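Local structure of c-di-GMP synthase (Capnocytophaga granulosa, 6WT9) at residues A[29-33]-A[46-50]; A[292-296]-A[340-344]. The protein joins two GTP molecules into the second messenger 3',3'-c-di-GMP, releasing diphosphate, as the signal-producing enzyme of a CBASS antiphage defence system. All coordinates share one frame. Residue numbers count along the deposited sequence, not the author numbering.

Interaction 1: A[29-33]-A[46-50]; sequences FFSDN and TLAMN
Where two consecutive helices end side by side, one aromatic ring can carry the largest share of the contact, and residues 29-33 and 46-50 give a compact example. Helix 23-32 runs out at Asp32, and Asn33, with phi/psi of -137/67, is the first residue to leave helical geometry; residues 46-50 come from the C-terminal part of helix 40-49, and Asn50 (-68/142) is already non-helical. In register, the CA atoms of Phe29 and Leu47 lie 7.9 Å apart, as do those of Asn33 and Thr46. Phe29 adopts the t rotamer with chi2 of 78°, which sends its ring across the gap. Its CE1 reaches CG2 of Thr46 at 3.6 Å, CA of Leu47 at 3.6 Å and CD1 of Leu47 (chi1 t, chi2 p) at 3.8 Å. The side chain of Asn50 (chi1 t) adjoins the edge of the ring. Asn33, in the m rotamer, folds back on its own helix end: ND2 donates to Phe29 O at 3.1 Å, while CG rests 3.4 Å from CG2 of Thr46. Thr46, also m, thus turns its methyl to both Phe29 and Asn33, and its OG1 bonds to Leu42 O one helical turn earlier. The segments bury 219 Å² in all. This is plain packing of two successive helices, joined by residues 33-39, in the enzyme's helical part: an aromatic ring against the C-terminal part of its neighbour. Lys288 binds OD1 of Asn33, and Tyr289 bonds to OG1 of Thr46. Helix 6-17 covers Phe29 and Leu47 through Phe10, whereas Ala48 and Met49 continue the packing onto helix 245-259.

Interaction 2: A[292-296]-A[340-344]; sequences VPILY and VKIIY
Tyr344 lays one face of its ring over Pro293, whose CB sits 4.0 Å from the ring centroid and 25° off the normal, a CH-pi contact; CG of Pro293 also approaches CE1 of Tyr344 to 3.4 Å. The setting is a near-antiparallel helix pair within the all-helical part of this CD-NTase. Both segments are continuous alpha-helix, with axes 9.3 Å apart at closest approach and a signed crossing angle of -148°. The register pairs Val292 with Tyr344 (CA atoms 6.1 Å apart) and Tyr296 with Val340 (5.9 Å), so the i and i+4 positions of each helix meet in reverse order. Val292 and Val340, both t, point toward the partner helix: CG1 of Val292 lies 3.9 Å from CB of Tyr344, 4.2 Å from CG2 of Ile343 and 4.4 Å from CG1 of Val340, and CG1 of Val340 lies 3.8 Å from CB of Tyr296. Tyr344 (chi1 t, chi2 13°) leaves its backbone sideways, yet its ring comes back to the partner helix. Tyr296 (chi1 t, chi2 81°) points across, and CD2 of Tyr344 lies over one face of its ring, 3.7 Å from CG; the two rings are oblique, with planes at 59° and centroids 5.4 Å apart. Together the segments bury 425 Å². On the inner side, Phe252 of helix 245-259 packs on Val292 and Leu295, while Ile45 of helix 40-49 meets Val292 and Ile343. At the solvent side, Lys341 starts out extended and then bends through chi3 and chi4, both m, so that its NZ donates to OH of Tyr296 at 2.9 Å.

The two contacts illustrate how a helical region combines a local contact (13 residues apart) with a longer-range one (44 residues apart). Interaction 1 closes before interaction 2 opens along the chain, and their centres lie about 18 Å apart, yet they touch directly: CE of the selenomethionine at Met49 packs 3.7 Å from CG2 of Val292. Phe252 of helix 245-259 also touches Ala48 and Met49 of one contact, and Val292 and Leu295 of the other. Helix 40-49 serves both: Thr46 and Leu47 meet residues 29-33, while Ile45 and Met49 touch Val292, and Ile45 also reaches Ile343. Both belong to this helical region, the centres of interactions 1 and 2 lying about 20 and 21 Å from the chain's centre.

Interaction 1: A[29-33]-A[46-50]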
ATOM      1  N   PHE A  29     -19.428  -9.785   5.151  1.00 14.84           N
ATOM      2  CA  PHE A  29     -19.520  -8.345   4.937  1.00 18.19           C
ATOM      3  C   PHE A  29     -20.894  -7.818   5.338  1.00 20.41           C
ATOM      4  O   PHE A  29     -21.008  -6.893   6.151  1.00 18.83           O
ATOM      5  CB  PHE A  29     -19.217  -8.015   3.475  1.00 16.49           C
ATOM      6  CG  PHE A  29     -19.435  -6.572   3.122  1.00 16.46           C
ATOM      7  CD1 PHE A  29     -18.497  -5.611   3.463  1.00 21.31           C
ATOM      8  CD2 PHE A  29     -20.575  -6.176   2.443  1.00 12.53           C
ATOM      9  CE1 PHE A  29     -18.696  -4.280   3.139  1.00 15.81           C
ATOM     10  CE2 PHE A  29     -20.780  -4.848   2.115  1.00 14.44           C
ATOM     11  CZ  PHE A  29     -19.837  -3.900   2.463  1.00 14.47           C
ATOM     12  N   PHE A  30     -21.955  -8.397   4.772  1.00 23.10           N
ATOM     13  CA  PHE A  30     -23.302  -7.945   5.104  1.00 23.14           C
ATOM     14  C   PHE A  30     -23.676  -8.295   6.539  1.00 27.95           C
ATOM     15  O   PHE A  30     -24.465  -7.578   7.164  1.00 28.04           O
ATOM     16  CB  PHE A  30     -24.317  -8.538   4.127  1.00 18.97           C
ATOM     17  CG  PHE A  30     -24.259  -7.931   2.754  1.00 22.76           C
ATOM     18  CD1 PHE A  30     -24.797  -6.678   2.516  1.00 22.23           C
ATOM     19  CD2 PHE A  30     -23.672  -8.612   1.701  1.00 20.93           C
ATOM     20  CE1 PHE A  30     -24.748  -6.113   1.257  1.00 22.77           C
ATOM     21  CE2 PHE A  30     -23.619  -8.052   0.439  1.00 20.83           C
ATOM     22  CZ  PHE A  30     -24.157  -6.800   0.217  1.00 23.65           C
ATOM     23  N   SER A  31     -23.124  -9.385   7.075  1.00 29.96           N
ATOM     24  CA  SER A  31     -23.365  -9.716   8.475  1.00 29.26           C
ATOM     25  C   SER A  31     -22.727  -8.687   9.400  1.00 29.35           C
ATOM     26  O   SER A  31     -23.351  -8.250  10.375  1.00 27.31           O
ATOM     27  CB  SER A  31     -22.835 -11.115   8.783  1.00 34.10           C
ATOM     28  OG  SER A  31     -22.924 -11.401  10.169  1.00 39.25           O
ATOM     29  N   ASP A  32     -21.487  -8.287   9.110  1.00 25.57           N
ATOM     30  CA  ASP A  32     -20.807  -7.297   9.936  1.00 27.30           C
ATOM     31  C   ASP A  32     -21.344  -5.889   9.722  1.00 29.47           C
ATOM     32  O   ASP A  32     -21.087  -5.010  10.553  1.00 29.46           O
ATOM     33  CB  ASP A  32     -19.304  -7.315   9.657  1.00 34.47           C
ATOM     34  CG  ASP A  32     -18.637  -8.596  10.120  1.00 44.08           C
ATOM     35  OD1 ASP A  32     -19.337  -9.469  10.678  1.00 45.70           O
ATOM     36  OD2 ASP A  32     -17.411  -8.730   9.923  1.00 46.93           O
ATOM     37  N   ASN A  33     -22.070  -5.647   8.633  1.00 23.82           N
ATOM     38  CA  ASN A  33     -22.577  -4.314   8.302  1.00 20.30           C
ATOM     39  C   ASN A  33     -24.013  -4.424   7.818  1.00 24.02           C
ATOM     40  O   ASN A  33     -24.317  -4.156   6.648  1.00 27.19           O
ATOM     41  CB  ASN A  33     -21.694  -3.645   7.247  1.00 23.03           C
ATOM     42  CG  ASN A  33     -20.242  -3.558   7.671  1.00 28.35           C
ATOM     43  OD1 ASN A  33     -19.850  -2.645   8.399  1.00 31.27           O
ATOM     44  ND2 ASN A  33     -19.431  -4.506   7.209  1.00 24.09           N
ATOM     45  N   THR A  46     -18.566   1.328   2.754  1.00 10.96           N
ATOM     46  CA  THR A  46     -18.177   0.324   3.741  1.00 13.81           C
ATOM     47  C   THR A  46     -17.193  -0.681   3.156  1.00 14.87           C
ATOM     48  O   THR A  46     -16.229  -1.072   3.824  1.00 11.20           O
ATOM     49  CB  THR A  46     -19.412  -0.399   4.280  1.00 15.13           C
ATOM     50  OG1 THR A  46     -20.313   0.552   4.860  1.00 16.44           O
ATOM     51  CG2 THR A  46     -19.009  -1.408   5.342  1.00 14.92           C
ATOM     52  N   LEU A  47     -17.413  -1.108   1.911  1.00 14.55           N
ATOM     53  CA  LEU A  47     -16.498  -2.063   1.297  1.00 14.91           C
ATOM     54  C   LEU A  47     -15.172  -1.413   0.924  1.00  9.70           C
ATOM     55  O   LEU A  47     -14.123  -2.058   1.016  1.00 14.35           O
ATOM     56  CB  LEU A  47     -17.144  -2.701   0.067  1.00 14.84           C
ATOM     57  CG  LEU A  47     -16.364  -3.870  -0.535  1.00 17.17           C
ATOM     58  CD1 LEU A  47     -16.026  -4.887   0.543  1.00 18.22           C
ATOM     59  CD2 LEU A  47     -17.149  -4.521  -1.663  1.00 17.69           C
ATOM     60  N   ALA A  48     -15.193  -0.141   0.514  1.00 11.76           N
ATOM     61  CA  ALA A  48     -13.955   0.550   0.171  1.00 15.40           C
ATOM     62  C   ALA A  48     -13.063   0.772   1.384  1.00 16.77           C
ATOM     63  O   ALA A  48     -11.865   1.022   1.217  1.00 16.83           O
ATOM     64  CB  ALA A  48     -14.262   1.889  -0.501  1.00 15.65           C
HETATM   65  N   MSE A  49     -13.615   0.693   2.590  1.00 14.61           N
HETATM   66  CA  MSE A  49     -12.834   0.838   3.810  1.00 14.97           C
HETATM   67  C   MSE A  49     -12.477  -0.525   4.381  1.00 16.30           C
HETATM   68  O   MSE A  49     -11.562  -0.650   5.194  1.00 15.39           O
HETATM   69  CB  MSE A  49     -13.604   1.651   4.847  1.00 12.68           C
HETATM   70  CG  MSE A  49     -13.847   3.092   4.449  1.00 15.22           C
HETATM   71 SE   MSE A  49     -14.885   4.055   5.792  0.82 18.27          SE
HETATM   72  CE  MSE A  49     -14.695   5.851   5.052  1.00 14.74           C
ATOM     73  N   ASN A  50     -13.214  -1.543   3.946  1.00 18.68           N
ATOM     74  CA  ASN A  50     -13.037  -2.883   4.483  1.00 18.35           C
ATOM     75  C   ASN A  50     -11.685  -3.453   4.069  1.00 16.49           C
ATOM     76  O   ASN A  50     -11.211  -3.229   2.953  1.00 13.67           O
ATOM     77  CB  ASN A  50     -14.167  -3.794   4.002  1.00 19.59           C
ATOM     78  CG  ASN A  50     -14.459  -4.926   4.970  1.00 24.41           C
ATOM     79  OD1 ASN A  50     -14.053  -6.067   4.750  1.00 29.39           O
ATOM     80  ND2 ASN A  50     -15.170  -4.615   6.046  1.00 29.69           N
TER

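Interaction 2: A[292-296]-A[340-344]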
ATOM      1  N   VAL A 292     -15.423   9.978   6.323  1.00 10.79           N
ATOM      2  CA  VAL A 292     -15.470  10.677   5.039  1.00 11.57           C
ATOM      3  C   VAL A 292     -15.416  12.189   5.251  1.00 15.84           C
ATOM      4  O   VAL A 292     -14.598  12.855   4.598  1.00 16.12           O
ATOM      5  CB  VAL A 292     -16.704  10.262   4.219  1.00  8.39           C
ATOM      6  CG1 VAL A 292     -16.802  11.090   2.946  1.00  7.41           C
ATOM      7  CG2 VAL A 292     -16.643   8.780   3.888  1.00  8.05           C
ATOM      8  N   PRO A 293     -16.238  12.787   6.127  1.00 14.41           N
ATOM      9  CA  PRO A 293     -16.071  14.231   6.386  1.00 16.91           C
ATOM     10  C   PRO A 293     -14.713  14.582   6.966  1.00 17.54           C
ATOM     11  O   PRO A 293     -14.216  15.693   6.742  1.00 12.88           O
ATOM     12  CB  PRO A 293     -17.201  14.546   7.378  1.00 17.56           C
ATOM     13  CG  PRO A 293     -18.197  13.465   7.180  1.00 18.60           C
ATOM     14  CD  PRO A 293     -17.412  12.248   6.841  1.00 12.64           C
ATOM     15  N   ILE A 294     -14.097  13.661   7.711  1.00 16.38           N
ATOM     16  CA  ILE A 294     -12.777  13.915   8.275  1.00 19.37           C
ATOM     17  C   ILE A 294     -11.718  13.907   7.178  1.00 20.44           C
ATOM     18  O   ILE A 294     -10.798  14.735   7.178  1.00 19.50           O
ATOM     19  CB  ILE A 294     -12.476  12.890   9.381  1.00 17.72           C
ATOM     20  CG1 ILE A 294     -13.414  13.128  10.564  1.00 16.67           C
ATOM     21  CG2 ILE A 294     -11.015  12.963   9.810  1.00 19.80           C
ATOM     22  CD1 ILE A 294     -13.414  12.019  11.573  1.00 16.34           C
ATOM     23  N   LEU A 295     -11.830  12.980   6.225  1.00 19.92           N
ATOM     24  CA  LEU A 295     -10.933  12.998   5.074  1.00 16.51           C
ATOM     25  C   LEU A 295     -11.158  14.243   4.227  1.00 15.06           C
ATOM     26  O   LEU A 295     -10.207  14.806   3.670  1.00 12.35           O
ATOM     27  CB  LEU A 295     -11.125  11.734   4.237  1.00 14.72           C
ATOM     28  CG  LEU A 295     -10.532  10.457   4.831  1.00 16.19           C
ATOM     29  CD1 LEU A 295     -10.918   9.242   4.006  1.00 12.23           C
ATOM     30  CD2 LEU A 295      -9.018  10.579   4.926  1.00 23.74           C
ATOM     31  N   TYR A 296     -12.410  14.691   4.122  1.00 14.04           N
ATOM     32  CA  TYR A 296     -12.694  15.917   3.383  1.00 16.73           C
ATOM     33  C   TYR A 296     -12.011  17.116   4.030  1.00 20.24           C
ATOM     34  O   TYR A 296     -11.391  17.937   3.343  1.00 16.49           O
ATOM     35  CB  TYR A 296     -14.204  16.141   3.295  1.00 17.33           C
ATOM     36  CG  TYR A 296     -14.583  17.463   2.669  1.00 20.96           C
ATOM     37  CD1 TYR A 296     -14.591  17.621   1.289  1.00 26.56           C
ATOM     38  CD2 TYR A 296     -14.928  18.554   3.455  1.00 18.05           C
ATOM     39  CE1 TYR A 296     -14.932  18.826   0.711  1.00 24.55           C
ATOM     40  CE2 TYR A 296     -15.272  19.763   2.885  1.00 23.74           C
ATOM     41  CZ  TYR A 296     -15.271  19.893   1.515  1.00 27.91           C
ATOM     42  OH  TYR A 296     -15.612  21.093   0.942  1.00 36.35           O
ATOM     43  N   VAL A 340     -13.749  12.949  -2.871  1.00 15.13           N
ATOM     44  CA  VAL A 340     -14.215  12.892  -1.489  1.00 14.41           C
ATOM     45  C   VAL A 340     -15.407  13.820  -1.293  1.00 15.81           C
ATOM     46  O   VAL A 340     -16.383  13.465  -0.620  1.00 11.64           O
ATOM     47  CB  VAL A 340     -13.067  13.234  -0.523  1.00 13.55           C
ATOM     48  CG1 VAL A 340     -13.569  13.249   0.915  1.00  9.34           C
ATOM     49  CG2 VAL A 340     -11.929  12.239  -0.686  1.00 14.56           C
ATOM     50  N   LYS A 341     -15.347  15.017  -1.883  1.00 18.79           N
ATOM     51  CA  LYS A 341     -16.462  15.953  -1.795  1.00 18.68           C
ATOM     52  C   LYS A 341     -17.735  15.352  -2.379  1.00 19.41           C
ATOM     53  O   LYS A 341     -18.829  15.546  -1.834  1.00 18.37           O
ATOM     54  CB  LYS A 341     -16.096  17.256  -2.510  1.00 25.32           C
ATOM     55  CG  LYS A 341     -17.224  18.265  -2.613  1.00 39.43           C
ATOM     56  CD  LYS A 341     -16.800  19.477  -3.431  1.00 50.26           C
ATOM     57  CE  LYS A 341     -16.005  20.471  -2.600  1.00 59.34           C
ATOM     58  NZ  LYS A 341     -16.871  21.207  -1.634  1.00 68.30           N
ATOM     59  N   ILE A 342     -17.611  14.606  -3.479  1.00 16.00           N
ATOM     60  CA  ILE A 342     -18.779  13.978  -4.092  1.00 20.17           C
ATOM     61  C   ILE A 342     -19.359  12.914  -3.169  1.00 17.00           C
ATOM     62  O   ILE A 342     -20.573  12.866  -2.939  1.00 15.27           O
ATOM     63  CB  ILE A 342     -18.414  13.391  -5.467  1.00 24.51           C
ATOM     64  CG1 ILE A 342     -18.123  14.511  -6.467  1.00 22.96           C
ATOM     65  CG2 ILE A 342     -19.530  12.488  -5.976  1.00 25.07           C
ATOM     66  CD1 ILE A 342     -17.705  14.011  -7.836  1.00 20.80           C
ATOM     67  N   ILE A 343     -18.502  12.040  -2.633  1.00 18.10           N
ATOM     68  CA  ILE A 343     -18.971  11.005  -1.714  1.00 16.98           C
ATOM     69  C   ILE A 343     -19.620  11.638  -0.491  1.00 13.79           C
ATOM     70  O   ILE A 343     -20.718  11.247  -0.075  1.00 14.24           O
ATOM     71  CB  ILE A 343     -17.811  10.078  -1.307  1.00 10.99           C
ATOM     72  CG1 ILE A 343     -17.158   9.446  -2.538  1.00 16.52           C
ATOM     73  CG2 ILE A 343     -18.308   9.006  -0.349  1.00  6.72           C
ATOM     74  CD1 ILE A 343     -18.043   8.464  -3.256  1.00 28.28           C
ATOM     75  N   TYR A 344     -18.940  12.623   0.104  1.00  9.77           N
ATOM     76  CA  TYR A 344     -19.447  13.293   1.297  1.00 10.17           C
ATOM     77  C   TYR A 344     -20.834  13.877   1.052  1.00 12.57           C
ATOM     78  O   TYR A 344     -21.741  13.720   1.877  1.00 15.21           O
ATOM     79  CB  TYR A 344     -18.452  14.380   1.721  1.00 12.31           C
ATOM     80  CG  TYR A 344     -18.776  15.144   2.992  1.00 13.92           C
ATOM     81  CD1 TYR A 344     -19.757  14.711   3.875  1.00 17.93           C
ATOM     82  CD2 TYR A 344     -18.090  16.308   3.303  1.00 12.11           C
ATOM     83  CE1 TYR A 344     -20.046  15.419   5.025  1.00 20.11           C
ATOM     84  CE2 TYR A 344     -18.370  17.021   4.451  1.00 14.48           C
ATOM     85  CZ  TYR A 344     -19.347  16.572   5.310  1.00 20.34           C
ATOM     86  OH  TYR A 344     -19.626  17.280   6.455  1.00 25.94           O
TER